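Local atomic coordinates of fatty acid amide hydrolase (Candida albicans, PDB entry 6KVR), a protein that probably hydrolyses monocarboxylic acid amides to the free acid and ammonium, as a member of the amidase signature family. Residues A[90-94]-A[95-99]; A[144-148]-A[149-153]; A[184-187]-A[188-192]; A[308-311]-A[312-316]. All coordinates share one frame; numbering follows the deposited sequence.

Contact 1. Residues A[90-94]-A[95-99]; sequences AKKIA and AGELS
The carbonyl of Lys92 turns toward the backbone N of Glu97, five residues on, and the N-H...O angle of 146° at 3.0 Å from Glu97 N to Lys92 O makes this a sound hydrogen bond. Inside it runs a second bond, Gly96 N to Ile93 O at 3.0 Å; its donor stands well above the carbonyl plane of Ile93, so the oxygen is not met at a lone pair. Ala95 N still makes a helical bond to Lys91 O (3.0 Å) and a weak one to Lys92 O. With phi of Gly96 at +76°, these bonds identify a Schellman motif closing helix 86-94, and Ser99 then acts as N-cap of helix 100-118, its OG bonded to Glu102 N. Around this reversal, Lys92 lies between two side chains of the turn. Its chain is bent at chi2 (-146°), which lays CD 3.8 Å from Leu98 CD1 and equally 3.8 Å from Glu97 OE1, passing both at a slant. The ammonium NZ stays 4.1 Å from Glu97 OE1, too far for a salt bridge, although the opposite charges probably still attract. Ile93 CA also points its hydrogen at Leu98 O (3.6 Å), and Ile93 CG1 packs loosely against Leu98 CB at 4.3 Å. Beyond the turn, Leu98 rests on Val103 of helix 100-118.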
loop_
_atom_site.group_PDB
_atom_site.type_symbol
_atom_site.label_atom_id
_atom_site.label_comp_id
_atom_site.label_asym_id
_atom_site.label_seq_id
_atom_site.Cartn_x
_atom_site.Cartn_y
_atom_site.Cartn_z
ATOM N N ALA A 90 23.903 15.191 18.414
ATOM C CA ALA A 90 24.410 13.877 18.037
ATOM C C ALA A 90 25.890 13.949 17.678
ATOM O O ALA A 90 26.694 13.129 18.147
ATOM C CB ALA A 90 23.592 13.307 16.871
ATOM N N LYS A 91 26.268 14.934 16.849
ATOM C CA LYS A 91 27.675 15.128 16.504
ATOM C C LYS A 91 28.521 15.417 17.744
ATOM O O LYS A 91 29.635 14.891 17.881
ATOM C CB LYS A 91 27.822 16.267 15.491
ATOM C CG LYS A 91 27.492 15.911 14.052
ATOM C CD LYS A 91 26.791 17.069 13.325
ATOM C CE LYS A 91 27.047 17.007 11.807
ATOM N NZ LYS A 91 25.879 17.396 10.931
ATOM N N LYS A 92 28.015 16.253 18.659
ATOM C CA LYS A 92 28.785 16.586 19.858
ATOM C C LYS A 92 29.029 15.354 20.726
ATOM O O LYS A 92 30.152 15.118 21.186
ATOM C CB LYS A 92 28.073 17.670 20.670
ATOM C CG LYS A 92 28.175 19.083 20.117
ATOM C CD LYS A 92 28.217 20.088 21.277
ATOM C CE LYS A 92 27.973 21.529 20.804
ATOM N NZ LYS A 92 28.565 21.805 19.450
ATOM N N ILE A 93 27.981 14.561 20.979
ATOM C CA ILE A 93 28.133 13.335 21.766
ATOM C C ILE A 93 29.103 12.382 21.080
ATOM O O ILE A 93 29.993 11.804 21.716
ATOM C CB ILE A 93 26.768 12.662 21.989
ATOM C CG1 ILE A 93 25.863 13.553 22.838
ATOM C CG2 ILE A 93 26.951 11.283 22.613
ATOM C CD1 ILE A 93 24.392 13.196 22.723
ATOM N N ALA A 94 28.927 12.192 19.773
ATOM C CA ALA A 94 29.776 11.265 19.033
ATOM C C ALA A 94 31.240 11.671 19.101
ATOM O O ALA A 94 32.124 10.807 19.089
ATOM C CB ALA A 94 29.318 11.185 17.576
ATOM N N ALA A 95 31.511 12.974 19.181
ATOM C CA ALA A 95 32.867 13.501 19.224
ATOM C C ALA A 95 33.404 13.629 20.640
ATOM O O ALA A 95 34.517 14.129 20.813
ATOM C CB ALA A 95 32.933 14.867 18.530
ATOM N N GLY A 96 32.649 13.200 21.650
ATOM C CA GLY A 96 33.127 13.252 23.019
ATOM C C GLY A 96 33.110 14.618 23.665
ATOM O O GLY A 96 33.744 14.806 24.704
ATOM N N GLU A 97 32.408 15.584 23.078
ATOM C CA GLU A 97 32.264 16.895 23.695
ATOM C C GLU A 97 31.200 16.906 24.789
ATOM O O GLU A 97 31.343 17.641 25.772
ATOM C CB GLU A 97 31.954 17.934 22.621
ATOM C CG GLU A 97 32.947 17.873 21.475
ATOM C CD GLU A 97 32.727 18.958 20.438
ATOM O OE1 GLU A 97 31.954 19.899 20.724
ATOM O OE2 GLU A 97 33.343 18.882 19.349
ATOM N N LEU A 98 30.150 16.096 24.659
ATOM C CA LEU A 98 29.139 15.983 25.705
ATOM C C LEU A 98 28.918 14.530 26.105
ATOM O O LEU A 98 28.894 13.630 25.256
ATOM C CB LEU A 98 27.792 16.573 25.276
ATOM C CG LEU A 98 27.715 18.037 24.878
ATOM C CD1 LEU A 98 26.467 18.266 24.051
ATOM C CD2 LEU A 98 27.710 18.900 26.142
ATOM N N SER A 99 28.738 14.308 27.400
ATOM C CA SER A 99 28.312 13.002 27.852
ATOM C C SER A 99 26.824 12.821 27.563
ATOM O O SER A 99 26.069 13.785 27.413
ATOM C CB SER A 99 28.602 12.829 29.344
ATOM O OG SER A 99 27.612 13.446 30.145
#

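Contact 2. Residues A[144-148]-A[149-153]; sequences GKTVG and PLHGI
Two consecutive beta turns, type I from Gly148 to His151 and type II from Leu150 to Ile153, shape the loop that leads from helix 126-143 to strand 155-158 of the central sheet, and the His151 side chain folds back across the first of them onto Thr146 and Val147. His151 ND1 accepts the backbone N-H of Val147 at 3.0 Å. The bond is nearly straight, 172° at the hydrogen, though the donor N is tilted 27° from the imidazole plane. Since ND1 serves as acceptor here, it should carry no proton. One ring face is covered by Thr146, whose methyl CG2 sits 3.6 Å from the ring centroid in a CH-pi contact, displaced toward the rim near CG and CD2. His151 CG is anti to the backbone N (chi1 179°), which swings the imidazole back over the preceding residues. Helix 86-94 packs against the same pair, with Ile93 on His151 and Ala94 on Thr146, while Pro149 turns to helix 303-317. The type I turn is closed by His151 N bonding Gly148 O at 3.2 Å, and Val147 CG2 also comes to 3.4 Å from His151 ND1.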
loop_
_atom_site.group_PDB
_atom_site.type_symbol
_atom_site.label_atom_id
_atom_site.label_comp_id
_atom_site.label_asym_id
_atom_site.label_seq_id
_atom_site.Cartn_x
_atom_site.Cartn_y
_atom_site.Cartn_z
ATOM N N GLY A 144 34.787 3.330 21.878
ATOM C CA GLY A 144 35.315 4.479 21.175
ATOM C C GLY A 144 34.422 5.030 20.091
ATOM O O GLY A 144 34.880 5.847 19.282
ATOM N N LYS A 145 33.161 4.612 20.050
ATOM C CA LYS A 145 32.221 5.057 19.036
ATOM C C LYS A 145 30.820 4.935 19.616
ATOM O O LYS A 145 30.624 4.397 20.706
ATOM C CB LYS A 145 32.364 4.242 17.743
ATOM C CG LYS A 145 32.356 2.728 17.960
ATOM C CD LYS A 145 32.625 2.000 16.659
ATOM C CE LYS A 145 32.672 0.489 16.846
ATOM N NZ LYS A 145 31.438 -0.069 17.469
ATOM N N THR A 146 29.842 5.431 18.873
ATOM C CA THR A 146 28.475 5.388 19.365
ATOM C C THR A 146 27.749 4.145 18.855
ATOM O O THR A 146 28.198 3.464 17.930
ATOM C CB THR A 146 27.728 6.652 18.961
ATOM O OG1 THR A 146 27.903 6.879 17.564
ATOM C CG2 THR A 146 28.272 7.849 19.744
ATOM N N VAL A 147 26.622 3.846 19.507
ATOM C CA VAL A 147 25.780 2.716 19.134
ATOM C C VAL A 147 25.111 2.921 17.783
ATOM O O VAL A 147 24.764 1.942 17.114
ATOM C CB VAL A 147 24.721 2.485 20.230
ATOM C CG1 VAL A 147 23.949 1.209 19.982
ATOM C CG2 VAL A 147 25.379 2.449 21.595
ATOM N N GLY A 148 24.905 4.172 17.368
ATOM C CA GLY A 148 24.173 4.475 16.158
ATOM C C GLY A 148 23.901 5.965 16.094
ATOM O O GLY A 148 24.317 6.715 16.978
ATOM N N PRO A 149 23.181 6.422 15.062
ATOM C CA PRO A 149 23.074 7.874 14.812
ATOM C C PRO A 149 22.194 8.638 15.790
ATOM O O PRO A 149 22.161 9.872 15.705
ATOM C CB PRO A 149 22.488 7.944 13.399
ATOM C CG PRO A 149 21.778 6.660 13.229
ATOM C CD PRO A 149 22.557 5.627 13.992
ATOM N N LEU A 150 21.467 7.969 16.688
ATOM C CA LEU A 150 20.666 8.653 17.700
ATOM C C LEU A 150 21.228 8.437 19.098
ATOM O O LEU A 150 20.514 8.618 20.090
ATOM C CB LEU A 150 19.206 8.191 17.637
ATOM C CG LEU A 150 18.431 8.478 16.342
ATOM C CD1 LEU A 150 17.005 7.973 16.457
ATOM C CD2 LEU A 150 18.440 9.965 15.993
ATOM N N HIS A 151 22.493 8.030 19.184
ATOM C CA HIS A 151 23.145 7.707 20.445
ATOM C C HIS A 151 23.026 8.871 21.419
ATOM O O HIS A 151 23.523 9.973 21.155
ATOM C CB HIS A 151 24.617 7.367 20.170
ATOM C CG HIS A 151 25.415 7.036 21.395
ATOM N ND1 HIS A 151 25.875 5.764 21.661
ATOM C CD2 HIS A 151 25.868 7.818 22.406
ATOM C CE1 HIS A 151 26.556 5.770 22.794
ATOM N NE2 HIS A 151 26.566 7.004 23.266
ATOM N N GLY A 152 22.328 8.630 22.525
ATOM C CA GLY A 152 22.196 9.616 23.576
ATOM C C GLY A 152 21.143 10.677 23.361
ATOM O O GLY A 152 21.094 11.629 24.142
ATOM N N ILE A 153 20.291 10.554 22.346
ATOM C CA ILE A 153 19.331 11.589 21.994
ATOM C C ILE A 153 18.015 11.294 22.763
ATOM O O ILE A 153 17.406 10.251 22.491
ATOM C CB ILE A 153 19.097 11.656 20.483
ATOM C CG1 ILE A 153 20.369 12.147 19.794
ATOM C CG2 ILE A 153 17.987 12.624 20.138
ATOM C CD1 ILE A 153 20.934 13.444 20.406
#

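Contact 3. Residues A[184-187]-A[188-192]; sequences GVTT and SILEK
Four successive i to i+4 hydrogen bonds carry helix 185-192 from its N-cap, Gly184, into residues 188-191. The first runs from Ser188 N to Gly184 O at 3.0 Å, nearly along the C=O axis, with 164° at the hydrogen. Ile189 N to Val185 O, Leu190 N to Thr186 O and Glu191 N to Thr187 O repeat it one residue at a time, their donors tilted by 18 to 20° from the carbonyl planes. Ser188 also folds its hydroxyl back onto the first turn: OG sits between the backbone N and the carbonyl carbon (chi1 70°), and this brings it to 3.3 Å from Val185 O and 3.4 Å from Gly184 O. Both would be weak bonds, and the single proton can serve only one at a time. Along another side of the helix, Val185 and Ile189 lie alongside each other and point the same way, with Val185 CG1 4.0 Å from Ile189 CD1. One residue on, Leu190 CG lies 3.4 Å from Thr186 O. Thr186 OG1 has its polar partners elsewhere, in Tyr313 OH and Ser278 O. Thr186 and Leu190 meet Val250 of strand 248-253, while Ile189 and Leu190 face helix 303-317. The arrangement is thus a short helix, largely buried, packed against both a strand of the central amidase sheet and helix 303-317, with Thr187 about 8 Å, side chain to side chain, from Lys158 of the predicted charge relay.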
loop_
_atom_site.group_PDB
_atom_site.type_symbol
_atom_site.label_atom_id
_atom_site.label_comp_id
_atom_site.label_asym_id
_atom_site.label_seq_id
_atom_site.Cartn_x
_atom_site.Cartn_y
_atom_site.Cartn_z
ATOM N N GLY A 184 6.925 -1.729 20.519
ATOM C CA GLY A 184 6.455 -1.757 19.155
ATOM C C GLY A 184 7.614 -1.580 18.201
ATOM O O GLY A 184 8.749 -1.310 18.608
ATOM N N VAL A 185 7.330 -1.716 16.900
ATOM C CA VAL A 185 8.416 -1.720 15.919
ATOM C C VAL A 185 9.177 -0.397 15.953
ATOM O O VAL A 185 10.412 -0.373 15.981
ATOM C CB VAL A 185 7.887 -2.026 14.508
ATOM C CG1 VAL A 185 9.001 -1.880 13.507
ATOM C CG2 VAL A 185 7.319 -3.447 14.447
ATOM N N THR A 186 8.456 0.723 15.953
ATOM C CA THR A 186 9.139 2.005 15.853
ATOM C C THR A 186 9.988 2.276 17.097
ATOM O O THR A 186 11.138 2.720 16.990
ATOM C CB THR A 186 8.116 3.117 15.599
ATOM O OG1 THR A 186 7.768 3.103 14.215
ATOM C CG2 THR A 186 8.698 4.506 15.946
ATOM N N THR A 187 9.465 1.977 18.283
ATOM C CA THR A 187 10.247 2.224 19.487
ATOM C C THR A 187 11.493 1.343 19.538
ATOM O O THR A 187 12.571 1.809 19.937
ATOM C CB THR A 187 9.378 2.020 20.727
ATOM O OG1 THR A 187 8.358 3.019 20.750
ATOM C CG2 THR A 187 10.211 2.129 21.991
ATOM N N SER A 188 11.387 0.071 19.147
ATOM C CA SER A 188 12.585 -0.750 19.252
ATOM C C SER A 188 13.597 -0.388 18.184
ATOM O O SER A 188 14.794 -0.564 18.402
ATOM C CB SER A 188 12.254 -2.247 19.221
ATOM O OG SER A 188 11.815 -2.670 17.971
ATOM N N ILE A 189 13.166 0.181 17.065
ATOM C CA ILE A 189 14.154 0.715 16.138
ATOM C C ILE A 189 14.866 1.919 16.749
ATOM O O ILE A 189 16.086 2.067 16.607
ATOM C CB ILE A 189 13.493 1.064 14.795
ATOM C CG1 ILE A 189 13.191 -0.211 14.002
ATOM C CG2 ILE A 189 14.385 2.030 13.976
ATOM C CD1 ILE A 189 12.398 0.065 12.745
ATOM N N LEU A 190 14.129 2.791 17.448
ATOM C CA LEU A 190 14.758 3.993 17.997
ATOM C C LEU A 190 15.803 3.636 19.044
ATOM O O LEU A 190 16.896 4.218 19.061
ATOM C CB LEU A 190 13.701 4.934 18.579
ATOM C CG LEU A 190 12.828 5.615 17.518
ATOM C CD1 LEU A 190 11.808 6.536 18.169
ATOM C CD2 LEU A 190 13.703 6.387 16.518
ATOM N N GLU A 191 15.493 2.660 19.906
ATOM C CA GLU A 191 16.451 2.195 20.904
ATOM C C GLU A 191 17.701 1.615 20.250
ATOM O O GLU A 191 18.824 1.945 20.640
ATOM C CB GLU A 191 15.799 1.155 21.813
ATOM C CG GLU A 191 16.690 0.698 22.942
ATOM C CD GLU A 191 16.084 -0.455 23.731
ATOM O OE1 GLU A 191 16.519 -0.678 24.889
ATOM O OE2 GLU A 191 15.200 -1.155 23.201
ATOM N N LYS A 192 17.531 0.733 19.259
ATOM C CA LYS A 192 18.702 0.172 18.580
ATOM C C LYS A 192 19.574 1.265 17.960
ATOM O O LYS A 192 20.802 1.152 17.947
ATOM C CB LYS A 192 18.267 -0.842 17.515
ATOM C CG LYS A 192 17.556 -2.075 18.097
ATOM C CD LYS A 192 17.148 -3.091 17.023
ATOM C CE LYS A 192 16.380 -4.267 17.637
ATOM N NZ LYS A 192 15.694 -5.109 16.597
#

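Contact 4. Residues A[308-311]-A[312-316]; sequences LWMK and AYINE
Tyr313 N donates to Trp309 O at 2.8 Å, the shortest hydrogen bond between 308-311 and 312-316. Three neighbours continue this helical ladder, Ala312 N to Leu308 O, Ile314 N to Met310 O, and Asn315 N to Lys311 O, and the helix widens into a pi-type turn at 312-316. The same four-residue step sets the two aromatic side chains alongside each other. Both rings leave with CG anti to the backbone N (chi1 -167° for Trp309 and -176° for Tyr313), which, four residues apart on one helix, points them the same way. Their planes lie 19° apart, but the tyrosine ring and the indole six-membered ring are slid past one another, centroids 5.0 Å apart, and barely overlap; the closest approach is Trp309 CH2 to Tyr313 CD2, 3.7 Å. On a neighbouring side, CE of selenomethionine Met310 is 4.3 Å from Ile314 CD1, a loose apolar contact. Asn315 CB rests 3.3 Å from Lys311 O, while its amide oxygen OD1 takes the backbone N-H of Trp331. Trp309 packs on strand 248-253 and, with Tyr313, on helix 185-192, and the Tyr313 hydroxyl, on a buried residue, is held by two polar partners, Thr186 OG1 and Ser278 N.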
loop_
_atom_site.group_PDB
_atom_site.type_symbol
_atom_site.label_atom_id
_atom_site.label_comp_id
_atom_site.label_asym_id
_atom_site.label_seq_id
_atom_site.Cartn_x
_atom_site.Cartn_y
_atom_site.Cartn_z
ATOM N N LEU A 308 16.973 14.073 10.059
ATOM C CA LEU A 308 17.825 13.090 10.721
ATOM C C LEU A 308 17.037 11.838 11.081
ATOM O O LEU A 308 17.513 10.711 10.899
ATOM C CB LEU A 308 18.439 13.702 11.984
ATOM C CG LEU A 308 19.151 12.710 12.916
ATOM C CD1 LEU A 308 20.399 12.159 12.248
ATOM C CD2 LEU A 308 19.484 13.284 14.286
ATOM N N TRP A 309 15.830 12.032 11.621
ATOM C CA TRP A 309 15.034 10.927 12.139
ATOM C C TRP A 309 14.568 10.011 11.006
ATOM O O TRP A 309 14.756 8.796 11.064
ATOM C CB TRP A 309 13.854 11.501 12.928
ATOM C CG TRP A 309 13.113 10.543 13.779
ATOM C CD1 TRP A 309 13.298 10.317 15.103
ATOM C CD2 TRP A 309 12.036 9.691 13.372
ATOM N NE1 TRP A 309 12.417 9.366 15.554
ATOM C CE2 TRP A 309 11.628 8.964 14.511
ATOM C CE3 TRP A 309 11.396 9.455 12.152
ATOM C CZ2 TRP A 309 10.599 8.026 14.476
ATOM C CZ3 TRP A 309 10.364 8.523 12.116
ATOM C CH2 TRP A 309 9.972 7.825 13.276
HETATM N N MSE A 310 14.000 10.580 9.950
HETATM C CA MSE A 310 13.590 9.794 8.801
HETATM C C MSE A 310 14.759 9.001 8.223
HETATM O O MSE A 310 14.658 7.783 8.023
HETATM C CB MSE A 310 12.981 10.701 7.724
HETATM C CG MSE A 310 11.756 11.481 8.197
HETATM SE SE MSE A 310 10.230 10.287 8.577
HETATM C CE MSE A 310 9.674 9.933 6.698
ATOM N N LYS A 311 15.870 9.698 7.960
ATOM C CA LYS A 311 17.026 9.060 7.335
ATOM C C LYS A 311 17.543 7.911 8.182
ATOM O O LYS A 311 17.799 6.817 7.665
ATOM C CB LYS A 311 18.142 10.079 7.094
ATOM C CG LYS A 311 19.380 9.505 6.383
ATOM C CD LYS A 311 20.442 10.585 6.249
ATOM C CE LYS A 311 21.081 10.886 7.601
ATOM N NZ LYS A 311 21.217 12.363 7.877
ATOM N N ALA A 312 17.697 8.136 9.494
ATOM C CA ALA A 312 18.195 7.079 10.371
ATOM C C ALA A 312 17.195 5.928 10.472
ATOM O O ALA A 312 17.568 4.751 10.355
ATOM C CB ALA A 312 18.504 7.646 11.757
ATOM N N TYR A 313 15.918 6.254 10.701
ATOM C CA TYR A 313 14.896 5.228 10.879
ATOM C C TYR A 313 14.861 4.287 9.684
ATOM O O TYR A 313 14.925 3.067 9.843
ATOM C CB TYR A 313 13.524 5.880 11.086
ATOM C CG TYR A 313 12.382 4.910 11.381
ATOM C CD1 TYR A 313 11.750 4.201 10.355
ATOM C CD2 TYR A 313 11.937 4.707 12.686
ATOM C CE1 TYR A 313 10.711 3.333 10.620
ATOM C CE2 TYR A 313 10.907 3.836 12.960
ATOM C CZ TYR A 313 10.294 3.149 11.922
ATOM O OH TYR A 313 9.256 2.285 12.197
ATOM N N ILE A 314 14.781 4.842 8.475
ATOM C CA ILE A 314 14.567 4.030 7.287
ATOM C C ILE A 314 15.860 3.347 6.849
ATOM O O ILE A 314 15.905 2.119 6.699
ATOM C CB ILE A 314 13.974 4.899 6.165
ATOM C CG1 ILE A 314 12.538 5.306 6.507
ATOM C CG2 ILE A 314 14.091 4.192 4.800
ATOM C CD1 ILE A 314 12.020 6.479 5.687
ATOM N N ASN A 315 16.931 4.123 6.640
ATOM C CA ASN A 315 18.133 3.565 6.025
ATOM C C ASN A 315 18.932 2.707 6.999
ATOM O O ASN A 315 19.597 1.760 6.574
ATOM C CB ASN A 315 19.002 4.688 5.439
ATOM C CG ASN A 315 18.395 5.304 4.188
ATOM O OD1 ASN A 315 17.440 4.768 3.607
ATOM N ND2 ASN A 315 18.951 6.435 3.755
ATOM N N GLU A 316 18.852 2.983 8.295
ATOM C CA GLU A 316 19.543 2.182 9.297
ATOM C C GLU A 316 18.628 1.288 10.124
ATOM O O GLU A 316 19.048 0.202 10.529
ATOM C CB GLU A 316 20.323 3.095 10.248
ATOM C CG GLU A 316 21.284 4.016 9.520
ATOM C CD GLU A 316 22.629 4.128 10.218
ATOM O OE1 GLU A 316 23.211 3.066 10.561
ATOM O OE2 GLU A 316 23.101 5.271 10.423
#

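Contact 1 lies at the surface, contacts 2 and 4 are partly buried and contact 3 is buried. Contacts 1 and 2 touch where Ile93 CG2 meets His151 CD2 at 3.6 Å, joining a helix end to the loop before strand 155-158. Contact 2 continues through Leu150, which packs on Leu190 of contact 3 and on Leu308 of contact 4. Contacts 3 and 4 are both helical and share a boundary of mixed character: a probable hydrogen bond between Thr186 OG1 and Tyr313 OH (2.6 Å) beside apolar packing of Leu190 on Trp309. Turn-closing bonds, a loose charge pair and an imidazole acceptor distinguish contacts 1 and 2; mainly i to i+4 bonding with aliphatic or aromatic packing distinguishes contacts 3 and 4.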